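Local structure of putative methyltransferase (Emericella variicolor, 7DMB) at residues 236-239 with 240-243; 259-262 with 263-266; 281-284 with 285-288; 290-293 with 294-298. The protein probably transfers methyl groups from S-adenosyl-L-methionine as a trans-acting enzyme of calbistrin biosynthesis, and binds the by-product S-adenosyl-L-homocysteine. All blocks are in the same frame, centred on the assembly; numbering follows the deposited sequence.

Contact 1: residues 236-239 with 240-243. With SAH (S-adenosyl-L-homocysteine), chain C.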
loop_
_atom_site.group_PDB
_atom_site.type_symbol
_atom_site.label_atom_id
_atom_site.label_comp_id
_atom_site.label_asym_id
_atom_site.label_seq_id
_atom_site.Cartn_x
_atom_site.Cartn_y
_atom_site.Cartn_z
ATOM N N ASP A 236 3.784 13.620 4.497
ATOM C CA ASP A 236 2.769 13.286 3.514
ATOM C C ASP A 236 2.715 14.466 2.563
ATOM O O ASP A 236 3.235 15.547 2.860
ATOM C CB ASP A 236 1.393 13.012 4.163
ATOM C CG ASP A 236 0.433 12.256 3.231
ATOM O OD1 ASP A 236 -0.292 12.918 2.454
ATOM O OD2 ASP A 236 0.419 11.004 3.268
ATOM N N ILE A 237 2.112 14.252 1.398
ATOM C CA ILE A 237 1.855 15.402 0.545
ATOM C C ILE A 237 0.741 16.268 1.116
ATOM O O ILE A 237 0.657 17.463 0.803
ATOM C CB ILE A 237 1.506 14.950 -0.882
ATOM C CG1 ILE A 237 1.673 16.117 -1.865
ATOM C CG2 ILE A 237 0.098 14.359 -0.920
ATOM C CD1 ILE A 237 1.472 15.739 -3.337
ATOM N N SER A 238 -0.121 15.685 1.948
ATOM C CA SER A 238 -1.291 16.360 2.487
ATOM C C SER A 238 -1.112 16.596 3.979
ATOM O O SER A 238 -1.013 15.623 4.738
ATOM C CB SER A 238 -2.546 15.531 2.236
ATOM O OG SER A 238 -3.662 16.158 2.831
ATOM N N PRO A 239 -1.067 17.850 4.441
ATOM C CA PRO A 239 -0.994 18.104 5.889
ATOM C C PRO A 239 -2.272 17.766 6.635
ATOM O O PRO A 239 -2.274 17.830 7.867
ATOM C CB PRO A 239 -0.690 19.613 5.969
ATOM C CG PRO A 239 -0.250 20.008 4.564
ATOM C CD PRO A 239 -1.016 19.100 3.658
ATOM N N LEU A 240 -3.357 17.412 5.940
ATOM C CA LEU A 240 -4.605 17.109 6.629
ATOM C C LEU A 240 -4.491 15.870 7.509
ATOM O O LEU A 240 -5.318 15.682 8.403
ATOM C CB LEU A 240 -5.736 16.945 5.611
ATOM C CG LEU A 240 -6.082 18.255 4.893
ATOM C CD1 LEU A 240 -7.118 18.028 3.791
ATOM C CD2 LEU A 240 -6.544 19.326 5.895
ATOM N N PHE A 241 -3.472 15.039 7.285
ATOM C CA PHE A 241 -3.246 13.834 8.069
ATOM C C PHE A 241 -2.622 14.113 9.434
ATOM O O PHE A 241 -2.662 13.239 10.304
ATOM C CB PHE A 241 -2.328 12.879 7.287
ATOM C CG PHE A 241 -3.011 12.170 6.139
ATOM C CD1 PHE A 241 -4.037 11.256 6.379
ATOM C CD2 PHE A 241 -2.629 12.409 4.830
ATOM C CE1 PHE A 241 -4.685 10.593 5.335
ATOM C CE2 PHE A 241 -3.262 11.741 3.764
ATOM C CZ PHE A 241 -4.295 10.829 4.022
ATOM N N PHE A 242 -2.057 15.304 9.649
ATOM C CA PHE A 242 -1.076 15.460 10.721
ATOM C C PHE A 242 -1.722 15.448 12.110
ATOM O O PHE A 242 -1.135 14.916 13.061
ATOM C CB PHE A 242 -0.269 16.741 10.503
ATOM C CG PHE A 242 0.648 16.690 9.309
ATOM C CD1 PHE A 242 0.866 15.492 8.624
ATOM C CD2 PHE A 242 1.300 17.835 8.872
ATOM C CE1 PHE A 242 1.705 15.442 7.514
ATOM C CE2 PHE A 242 2.150 17.785 7.769
ATOM C CZ PHE A 242 2.350 16.586 7.095
ATOM N N ASP A 243 -2.928 16.009 12.257
ATOM C CA ASP A 243 -3.562 16.042 13.578
ATOM C C ASP A 243 -3.796 14.631 14.108
ATOM O O ASP A 243 -3.390 14.295 15.225
ATOM C CB ASP A 243 -4.872 16.831 13.519
ATOM C CG ASP A 243 -4.635 18.330 13.418
ATOM O OD1 ASP A 243 -3.615 18.785 13.968
ATOM O OD2 ASP A 243 -5.431 19.048 12.781
HETATM N N SAH C . 1.064 5.150 3.892
HETATM C CA SAH C . -0.418 5.198 3.752
HETATM C CB SAH C . -0.935 4.132 2.781
HETATM C CG SAH C . -0.815 4.545 1.330
HETATM S SD SAH C . -1.951 5.878 0.837
HETATM C C SAH C . -1.061 5.002 5.127
HETATM O O SAH C . -2.039 5.732 5.391
HETATM O OXT SAH C . -0.542 4.151 5.889
HETATM C "C5'" SAH C . -0.831 6.964 -0.084
HETATM C "C4'" SAH C . -0.414 8.172 0.728
HETATM O "O4'" SAH C . 0.618 8.887 0.006
HETATM C "C3'" SAH C . -1.546 9.173 0.975
HETATM O "O3'" SAH C . -1.553 9.545 2.347
HETATM C "C2'" SAH C . -1.203 10.330 0.031
HETATM O "O2'" SAH C . -1.627 11.602 0.472
HETATM C "C1'" SAH C . 0.317 10.261 -0.017
HETATM N N9 SAH C . 0.873 10.823 -1.243
HETATM C C8 SAH C . 0.285 10.778 -2.482
HETATM N N7 SAH C . 0.997 11.349 -3.420
HETATM C C5 SAH C . 2.123 11.814 -2.759
HETATM C C6 SAH C . 3.259 12.514 -3.210
HETATM N N6 SAH C . 3.441 12.886 -4.473
HETATM N N1 SAH C . 4.205 12.826 -2.290
HETATM C C2 SAH C . 4.011 12.451 -1.019
HETATM N N3 SAH C . 2.989 11.788 -0.485
HETATM C C4 SAH C . 2.061 11.494 -1.414
HETATM O O HOH W 1 -3.986 17.817 10.473
#

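Contact 2: residues 259-262 with 263-266. With SAH (S-adenosyl-L-homocysteine), chain C.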
loop_
_atom_site.group_PDB
_atom_site.type_symbol
_atom_site.label_atom_id
_atom_site.label_comp_id
_atom_site.label_asym_id
_atom_site.label_seq_id
_atom_site.Cartn_x
_atom_site.Cartn_y
_atom_site.Cartn_z
ATOM N N ALA A 259 4.996 18.602 5.591
ATOM C CA ALA A 259 4.489 18.232 4.272
ATOM C C ALA A 259 5.642 17.984 3.304
ATOM O O ALA A 259 6.717 18.582 3.420
ATOM C CB ALA A 259 3.568 19.319 3.714
ATOM N N LEU A 260 5.412 17.088 2.339
ATOM C CA LEU A 260 6.423 16.771 1.335
ATOM C C LEU A 260 5.776 16.086 0.142
ATOM O O LEU A 260 5.044 15.095 0.298
ATOM C CB LEU A 260 7.523 15.877 1.901
ATOM C CG LEU A 260 8.467 15.343 0.823
ATOM C CD1 LEU A 260 9.245 16.508 0.203
ATOM C CD2 LEU A 260 9.428 14.321 1.384
ATOM N N ASP A 261 6.058 16.627 -1.042
ATOM C CA ASP A 261 5.667 16.063 -2.327
ATOM C C ASP A 261 6.903 15.400 -2.920
ATOM O O ASP A 261 7.801 16.094 -3.413
ATOM C CB ASP A 261 5.138 17.164 -3.245
ATOM C CG ASP A 261 4.689 16.649 -4.612
ATOM O OD1 ASP A 261 4.073 17.455 -5.338
ATOM O OD2 ASP A 261 4.970 15.474 -4.975
ATOM N N ILE A 262 6.952 14.063 -2.881
ATOM C CA ILE A 262 8.152 13.354 -3.334
ATOM C C ILE A 262 8.295 13.342 -4.850
ATOM O O ILE A 262 9.376 12.996 -5.357
ATOM C CB ILE A 262 8.178 11.927 -2.747
ATOM C CG1 ILE A 262 9.580 11.293 -2.826
ATOM C CG2 ILE A 262 7.130 11.036 -3.420
ATOM C CD1 ILE A 262 10.691 12.065 -2.127
ATOM N N SER A 263 7.262 13.748 -5.597
ATOM C CA SER A 263 7.431 13.903 -7.042
ATOM C C SER A 263 8.251 15.134 -7.423
ATOM O O SER A 263 8.547 15.304 -8.608
ATOM C CB SER A 263 6.070 13.957 -7.763
ATOM O OG SER A 263 5.290 15.102 -7.423
ATOM N N LYS A 264 8.630 15.977 -6.461
ATOM C CA LYS A 264 9.353 17.212 -6.718
ATOM C C LYS A 264 10.552 17.303 -5.788
ATOM O O LYS A 264 10.631 16.600 -4.777
ATOM C CB LYS A 264 8.465 18.446 -6.526
ATOM C CG LYS A 264 7.327 18.522 -7.520
ATOM C CD LYS A 264 6.335 19.601 -7.136
ATOM C CE LYS A 264 5.056 19.433 -7.936
ATOM N NZ LYS A 264 4.763 20.603 -8.787
ATOM N N ASP A 265 11.482 18.193 -6.135
ATOM C CA ASP A 265 12.743 18.308 -5.410
ATOM C C ASP A 265 12.496 18.570 -3.921
ATOM O O ASP A 265 11.849 19.572 -3.570
ATOM C CB ASP A 265 13.609 19.424 -5.996
ATOM C CG ASP A 265 14.798 19.743 -5.120
ATOM O OD1 ASP A 265 15.425 18.797 -4.595
ATOM O OD2 ASP A 265 15.106 20.940 -4.950
ATOM N N PRO A 266 12.983 17.704 -3.025
ATOM C CA PRO A 266 12.780 17.956 -1.592
ATOM C C PRO A 266 13.600 19.115 -1.049
ATOM O O PRO A 266 13.126 19.802 -0.129
ATOM C CB PRO A 266 13.160 16.622 -0.932
ATOM C CG PRO A 266 13.856 15.831 -1.956
ATOM C CD PRO A 266 13.520 16.363 -3.299
HETATM N N SAH C . 1.064 5.150 3.892
HETATM C CA SAH C . -0.418 5.198 3.752
HETATM C CB SAH C . -0.935 4.132 2.781
HETATM C CG SAH C . -0.815 4.545 1.330
HETATM S SD SAH C . -1.951 5.878 0.837
HETATM C C SAH C . -1.061 5.002 5.127
HETATM O O SAH C . -2.039 5.732 5.391
HETATM O OXT SAH C . -0.542 4.151 5.889
HETATM C "C5'" SAH C . -0.831 6.964 -0.084
HETATM C "C4'" SAH C . -0.414 8.172 0.728
HETATM O "O4'" SAH C . 0.618 8.887 0.006
HETATM C "C3'" SAH C . -1.546 9.173 0.975
HETATM O "O3'" SAH C . -1.553 9.545 2.347
HETATM C "C2'" SAH C . -1.203 10.330 0.031
HETATM O "O2'" SAH C . -1.627 11.602 0.472
HETATM C "C1'" SAH C . 0.317 10.261 -0.017
HETATM N N9 SAH C . 0.873 10.823 -1.243
HETATM C C8 SAH C . 0.285 10.778 -2.482
HETATM N N7 SAH C . 0.997 11.349 -3.420
HETATM C C5 SAH C . 2.123 11.814 -2.759
HETATM C C6 SAH C . 3.259 12.514 -3.210
HETATM N N6 SAH C . 3.441 12.886 -4.473
HETATM N N1 SAH C . 4.205 12.826 -2.290
HETATM C C2 SAH C . 4.011 12.451 -1.019
HETATM N N3 SAH C . 2.989 11.788 -0.485
HETATM C C4 SAH C . 2.061 11.494 -1.414
#

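Contact 3: residues 281-284 with 285-288. With SAH (S-adenosyl-L-homocysteine), chain C.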
loop_
_atom_site.group_PDB
_atom_site.type_symbol
_atom_site.label_atom_id
_atom_site.label_comp_id
_atom_site.label_asym_id
_atom_site.label_seq_id
_atom_site.Cartn_x
_atom_site.Cartn_y
_atom_site.Cartn_z
ATOM N N ALA A 281 8.565 4.215 2.752
ATOM C CA ALA A 281 7.423 4.539 1.896
ATOM C C ALA A 281 6.536 3.312 1.699
ATOM O O ALA A 281 7.003 2.281 1.197
ATOM C CB ALA A 281 7.906 5.087 0.551
ATOM N N SER A 282 5.254 3.420 2.077
ATOM C CA SER A 282 4.325 2.304 1.919
ATOM C C SER A 282 3.183 2.768 1.024
ATOM O O SER A 282 2.339 3.577 1.432
ATOM C CB SER A 282 3.816 1.801 3.263
ATOM O OG SER A 282 2.795 0.823 3.123
ATOM N N ASN A 283 3.207 2.271 -0.208
ATOM C CA ASN A 283 2.110 2.402 -1.153
ATOM C C ASN A 283 1.799 3.869 -1.441
ATOM O O ASN A 283 0.648 4.264 -1.615
ATOM C CB ASN A 283 0.894 1.617 -0.660
ATOM C CG ASN A 283 1.023 0.129 -0.978
ATOM O OD1 ASN A 283 1.202 -0.248 -2.144
ATOM N ND2 ASN A 283 1.010 -0.712 0.059
ATOM N N VAL A 284 2.863 4.671 -1.551
ATOM C CA VAL A 284 2.776 6.056 -1.975
ATOM C C VAL A 284 3.532 6.291 -3.279
ATOM O O VAL A 284 3.076 7.049 -4.147
ATOM C CB VAL A 284 3.290 7.014 -0.868
ATOM C CG1 VAL A 284 4.629 6.529 -0.295
ATOM C CG2 VAL A 284 3.422 8.429 -1.412
ATOM N N LEU A 285 4.677 5.626 -3.465
ATOM C CA LEU A 285 5.501 5.935 -4.628
ATOM C C LEU A 285 4.756 5.640 -5.929
ATOM O O LEU A 285 4.871 6.399 -6.895
ATOM C CB LEU A 285 6.836 5.181 -4.560
ATOM C CG LEU A 285 7.794 5.463 -3.367
ATOM C CD1 LEU A 285 9.202 4.912 -3.614
ATOM C CD2 LEU A 285 7.867 6.929 -3.021
ATOM N N HIS A 286 3.947 4.574 -5.964
ATOM C CA HIS A 286 3.219 4.278 -7.198
ATOM C C HIS A 286 2.164 5.333 -7.517
ATOM O O HIS A 286 1.652 5.354 -8.644
ATOM C CB HIS A 286 2.574 2.884 -7.139
ATOM C CG HIS A 286 1.377 2.791 -6.241
ATOM N ND1 HIS A 286 1.340 1.959 -5.141
ATOM C CD2 HIS A 286 0.169 3.401 -6.293
ATOM C CE1 HIS A 286 0.163 2.066 -4.552
ATOM N NE2 HIS A 286 -0.564 2.939 -5.226
ATOM N N ALA A 287 1.809 6.184 -6.542
ATOM C CA ALA A 287 0.873 7.279 -6.780
ATOM C C ALA A 287 1.527 8.483 -7.447
ATOM O O ALA A 287 0.822 9.424 -7.830
ATOM C CB ALA A 287 0.208 7.716 -5.465
ATOM N N THR A 288 2.818 8.472 -7.615
ATOM C CA THR A 288 3.498 9.575 -8.268
ATOM C C THR A 288 3.569 9.329 -9.770
ATOM O O THR A 288 3.482 8.182 -10.224
ATOM C CB THR A 288 4.898 9.746 -7.672
ATOM O OG1 THR A 288 5.740 8.653 -8.074
ATOM C CG2 THR A 288 4.808 9.778 -6.159
HETATM N N SAH C . 1.064 5.150 3.892
HETATM C CA SAH C . -0.418 5.198 3.752
HETATM C CB SAH C . -0.935 4.132 2.781
HETATM C CG SAH C . -0.815 4.545 1.330
HETATM S SD SAH C . -1.951 5.878 0.837
HETATM C C SAH C . -1.061 5.002 5.127
HETATM O O SAH C . -2.039 5.732 5.391
HETATM O OXT SAH C . -0.542 4.151 5.889
HETATM C "C5'" SAH C . -0.831 6.964 -0.084
HETATM C "C4'" SAH C . -0.414 8.172 0.728
HETATM O "O4'" SAH C . 0.618 8.887 0.006
HETATM C "C3'" SAH C . -1.546 9.173 0.975
HETATM O "O3'" SAH C . -1.553 9.545 2.347
HETATM C "C2'" SAH C . -1.203 10.330 0.031
HETATM O "O2'" SAH C . -1.627 11.602 0.472
HETATM C "C1'" SAH C . 0.317 10.261 -0.017
HETATM N N9 SAH C . 0.873 10.823 -1.243
HETATM C C8 SAH C . 0.285 10.778 -2.482
HETATM N N7 SAH C . 0.997 11.349 -3.420
HETATM C C5 SAH C . 2.123 11.814 -2.759
HETATM C C6 SAH C . 3.259 12.514 -3.210
HETATM N N6 SAH C . 3.441 12.886 -4.473
HETATM N N1 SAH C . 4.205 12.826 -2.290
HETATM C C2 SAH C . 4.011 12.451 -1.019
HETATM N N3 SAH C . 2.989 11.788 -0.485
HETATM C C4 SAH C . 2.061 11.494 -1.414
#

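Contact 4: residues 290-293 with 294-298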
loop_
_atom_site.group_PDB
_atom_site.type_symbol
_atom_site.label_atom_id
_atom_site.label_comp_id
_atom_site.label_asym_id
_atom_site.label_seq_id
_atom_site.Cartn_x
_atom_site.Cartn_y
_atom_site.Cartn_z
ATOM N N CYS A 290 6.000 9.724 -12.120
ATOM C CA CYS A 290 7.197 9.257 -12.805
ATOM C C CYS A 290 8.095 8.625 -11.750
ATOM O O CYS A 290 8.660 9.330 -10.911
ATOM C CB CYS A 290 7.884 10.431 -13.522
ATOM S SG CYS A 290 9.490 10.075 -14.250
ATOM N N LEU A 291 8.213 7.301 -11.768
ATOM C CA LEU A 291 8.857 6.624 -10.645
ATOM C C LEU A 291 10.336 6.978 -10.546
ATOM O O LEU A 291 10.871 7.110 -9.440
ATOM C CB LEU A 291 8.677 5.109 -10.750
ATOM C CG LEU A 291 7.232 4.630 -10.731
ATOM C CD1 LEU A 291 7.209 3.136 -10.629
ATOM C CD2 LEU A 291 6.468 5.288 -9.564
ATOM N N VAL A 292 11.017 7.125 -11.689
ATOM C CA VAL A 292 12.450 7.402 -11.664
ATOM C C VAL A 292 12.727 8.768 -11.034
ATOM O O VAL A 292 13.623 8.909 -10.193
ATOM C CB VAL A 292 13.041 7.289 -13.081
ATOM C CG1 VAL A 292 14.473 7.792 -13.104
ATOM C CG2 VAL A 292 12.983 5.841 -13.568
ATOM N N GLU A 293 11.963 9.792 -11.415
ATOM C CA GLU A 293 12.136 11.098 -10.785
ATOM C C GLU A 293 11.809 11.031 -9.301
ATOM O O GLU A 293 12.494 11.647 -8.471
ATOM C CB GLU A 293 11.259 12.133 -11.486
ATOM C CG GLU A 293 11.970 12.901 -12.595
ATOM C CD GLU A 293 11.043 13.885 -13.287
ATOM O OE1 GLU A 293 10.209 14.494 -12.582
ATOM O OE2 GLU A 293 11.145 14.052 -14.525
ATOM N N THR A 294 10.781 10.258 -8.953
ATOM C CA THR A 294 10.432 10.026 -7.555
ATOM C C THR A 294 11.566 9.351 -6.804
ATOM O O THR A 294 11.919 9.753 -5.686
ATOM C CB THR A 294 9.179 9.170 -7.475
ATOM O OG1 THR A 294 8.051 9.989 -7.782
ATOM C CG2 THR A 294 9.036 8.539 -6.074
ATOM N N LEU A 295 12.138 8.300 -7.392
ATOM C CA LEU A 295 13.229 7.621 -6.709
ATOM C C LEU A 295 14.488 8.500 -6.627
ATOM O O LEU A 295 15.199 8.458 -5.616
ATOM C CB LEU A 295 13.488 6.270 -7.392
ATOM C CG LEU A 295 12.366 5.226 -7.205
ATOM C CD1 LEU A 295 12.397 4.103 -8.232
ATOM C CD2 LEU A 295 12.383 4.622 -5.806
ATOM N N LYS A 296 14.758 9.337 -7.640
ATOM C CA LYS A 296 15.871 10.285 -7.535
ATOM C C LYS A 296 15.643 11.294 -6.416
ATOM O O LYS A 296 16.607 11.755 -5.781
ATOM C CB LYS A 296 16.085 11.034 -8.855
ATOM C CG LYS A 296 16.581 10.174 -10.030
ATOM C CD LYS A 296 16.684 10.994 -11.337
ATOM C CE LYS A 296 17.302 10.169 -12.464
ATOM N NZ LYS A 296 17.653 10.987 -13.654
ATOM N N ASN A 297 14.387 11.657 -6.161
ATOM C CA ASN A 297 14.111 12.566 -5.053
ATOM C C ASN A 297 14.273 11.860 -3.713
ATOM O O ASN A 297 14.741 12.477 -2.746
ATOM C CB ASN A 297 12.717 13.172 -5.196
ATOM C CG ASN A 297 12.637 14.188 -6.331
ATOM O OD1 ASN A 297 13.642 14.810 -6.704
ATOM N ND2 ASN A 297 11.443 14.349 -6.899
ATOM N N VAL A 298 13.940 10.564 -3.642
ATOM C CA VAL A 298 14.240 9.804 -2.429
ATOM C C VAL A 298 15.749 9.733 -2.201
ATOM O O VAL A 298 16.225 9.861 -1.069
ATOM C CB VAL A 298 13.612 8.401 -2.498
ATOM C CG1 VAL A 298 14.102 7.550 -1.334
ATOM C CG2 VAL A 298 12.095 8.486 -2.474
HETATM O O HOH W 2 6.742 11.531 -9.933
#

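Contact 1: residues 236-239 with 240-243
Asp236, which borders the ring of Phe241, grips the ribose diol of S-adenosyl-L-homocysteine with both carboxylate oxygens. The ligand's O3' donates to Asp236 OD2 over 2.6 Å and its O2' to OD1 over 2.7 Å. Asp236 CG stands anti to its backbone N (chi1 -162°), beside the carbonyl carbon, and from there OD1 offers its anti lone pair to Ser238 N at 2.8 Å, an Asx turn that fixes the carboxylate for the ligand. An acidic residue holding the ribose hydroxyls at this strand end is a hallmark of Rossmann-like methyltransferases. Phe241 brings its edge to the same group: CD2 lies 3.4 Å from Asp236 OD1, the carboxylate and ring planes 63° apart. CE2 of Phe241 also comes within 3.1 Å of the ligand's O3'. Further out, Phe242 N bonds to Pro239 O at 3.1 Å, and water 1 links that carbonyl to Asp243 N. Pro239 CA sits over the face of Phe242, 3.7 Å from the ring centroid, a CH-pi contact. The turn leads from strand 229-236 into helix 242-248, with Pro239 and Phe242 resting on Ala259 and Tyr257 of strand 255-259.

Contact 2: residues 259-262 with 263-266
Asp261 and Ser263 join at a carboxylate oxygen beside the Watson-Crick edge of the adenine of S-adenosyl-L-homocysteine. The base itself is sandwiched between aliphatic groups: Ile237 CB lies over one face, 3.5 Å from C4, and Val284 CG2 over the other, 3.4 Å from the same C4. At the edge, Ile262 N donates to N1 of the base over 3.1 Å, close to the ring plane. The ligand's amine N6 donates to Asp261 OD2 over 3.0 Å. This pairing reads adenine by its amine and its N1. OD2 is held by two further donors: Ser263 N at 2.9 Å, arriving on the anti side but 35° out of the carboxylate plane, and Ser263 OG at a very short 2.5 Å. The serine hydroxyl reaches back because OG sits between the backbone N and the carbonyl carbon (chi1 65°). Together these donors would hold the carboxylate in its rotation. The CE of Lys264 passes Asp261 OD1, but its NZ stays too far off for a salt bridge. Lys264 N closes a type I beta turn on Asp261 O at 3.2 Å, and Gln269 NE2 bonds to the same carbonyl. Beyond the turn, Leu260 CD1 packs on Pro266 CB. The loop leaves strand 255-259; Leu260 and Ile262 lie against strand 200-205, and Pro266 against helix 291-301.

Contact 3: residues 281-284 with 285-288
Asn283 reaches from the cofactor pocket to the ring of His286. Its CB touches both, 3.9 Å from CG of S-adenosyl-L-homocysteine and 4.0 Å from His286 CE1. With Asn283 CG anti to its carbonyl carbon (chi1 -81°), the amide comes to the imidazole, the two planes 62° apart. OD1 lies at the ring edge and in its plane, 3.5 Å from His286 CE1, but its hydrogen bond is with Leu313 N; ND2 bonds to Asn375 OD1, and His286 ND1 to Glu312 OE1. Asn283 has left-handed backbone angles, and around this turn two carbonyls face the ligand: Ser282 O accepts from the amino N at 3.2 Å, and Asn283 O lies 3.3 Å from the ligand's CG. Val284 leans its CG2 on the ribose, 3.2 Å from O4'. Its carbonyl O takes Ala287 N at 2.8 Å, starting the 3-10 segment 285-287, while Leu285 O accepts from both N and OG1 of Thr288. Leu285 turns its side chain onto Ala281, CG 3.9 Å from CB. The polar recognition here comes from main-chain oxygens, whose partial negative charge would suit the ligand's amino group, with Val284 adding apolar contact.

Contact 4: residues 290-293 with 294-298
Thr294 meets Cys290 through the first helical bond, its N donating to Cys290 O over 3.0 Å, in the carbonyl plane and fairly straight (162°). Its OG1, anti to the carbonyl carbon (chi1 -76°), lies back toward the helix start and shares water 2 with Cys290 N, the water 3.0 Å from Thr294 OG1 and 2.9 Å from Cys290 N. The next i to i+4 bonds follow: Leu295 N to Leu291 O at 2.7 Å, Lys296 N to Val292 O at 2.8 Å, and a more bent one from Asn297 N to Glu293 O. Val292 and Lys296 run side by side, CG1 of the valine 3.8 Å from CE of the extended lysine. Cys290 is the N-cap residue of helix 291-301, which forms the beta-alpha-beta crossover between the parallel strands 276-282 and 306-313. Partners outside the helical turns complete the polar groups. Thr294 OG1 is hydrogen-bonded to Thr288 OG1 and Asn297 ND2 to Ile262 O, while Asp336 OD2 accepts from the main-chain N of Leu291 at the helix start. Leu291 and Leu295 pack against helix 346-355, and Val298, with Leu295, reaches Leu308 of strand 306-313 and Phe358 of strand 358-366.

How the contacts relate
The four contacts follow in series along the chain, none nested or crossing. Contact 1 forms the turn after strand 229-236, and contact 2 the loop after the adjacent strand 255-259; a probable backbone hydrogen bond from Leu260 N to Asp236 O joins them. Contact 3 turns the chain at the end of strand 276-282, and contact 4, soon after, opens helix 291-301. Contacts 1, 2 and 3 share the ligand, with hydrogen bonds to the ribose, the adenine edge and the amino group respectively. Ile262 packs against Thr288 and Leu285 of contact 3, and Leu285 in turn against Thr294 and Leu295, so contact 4 backs the pocket loops without bonding to the ligand.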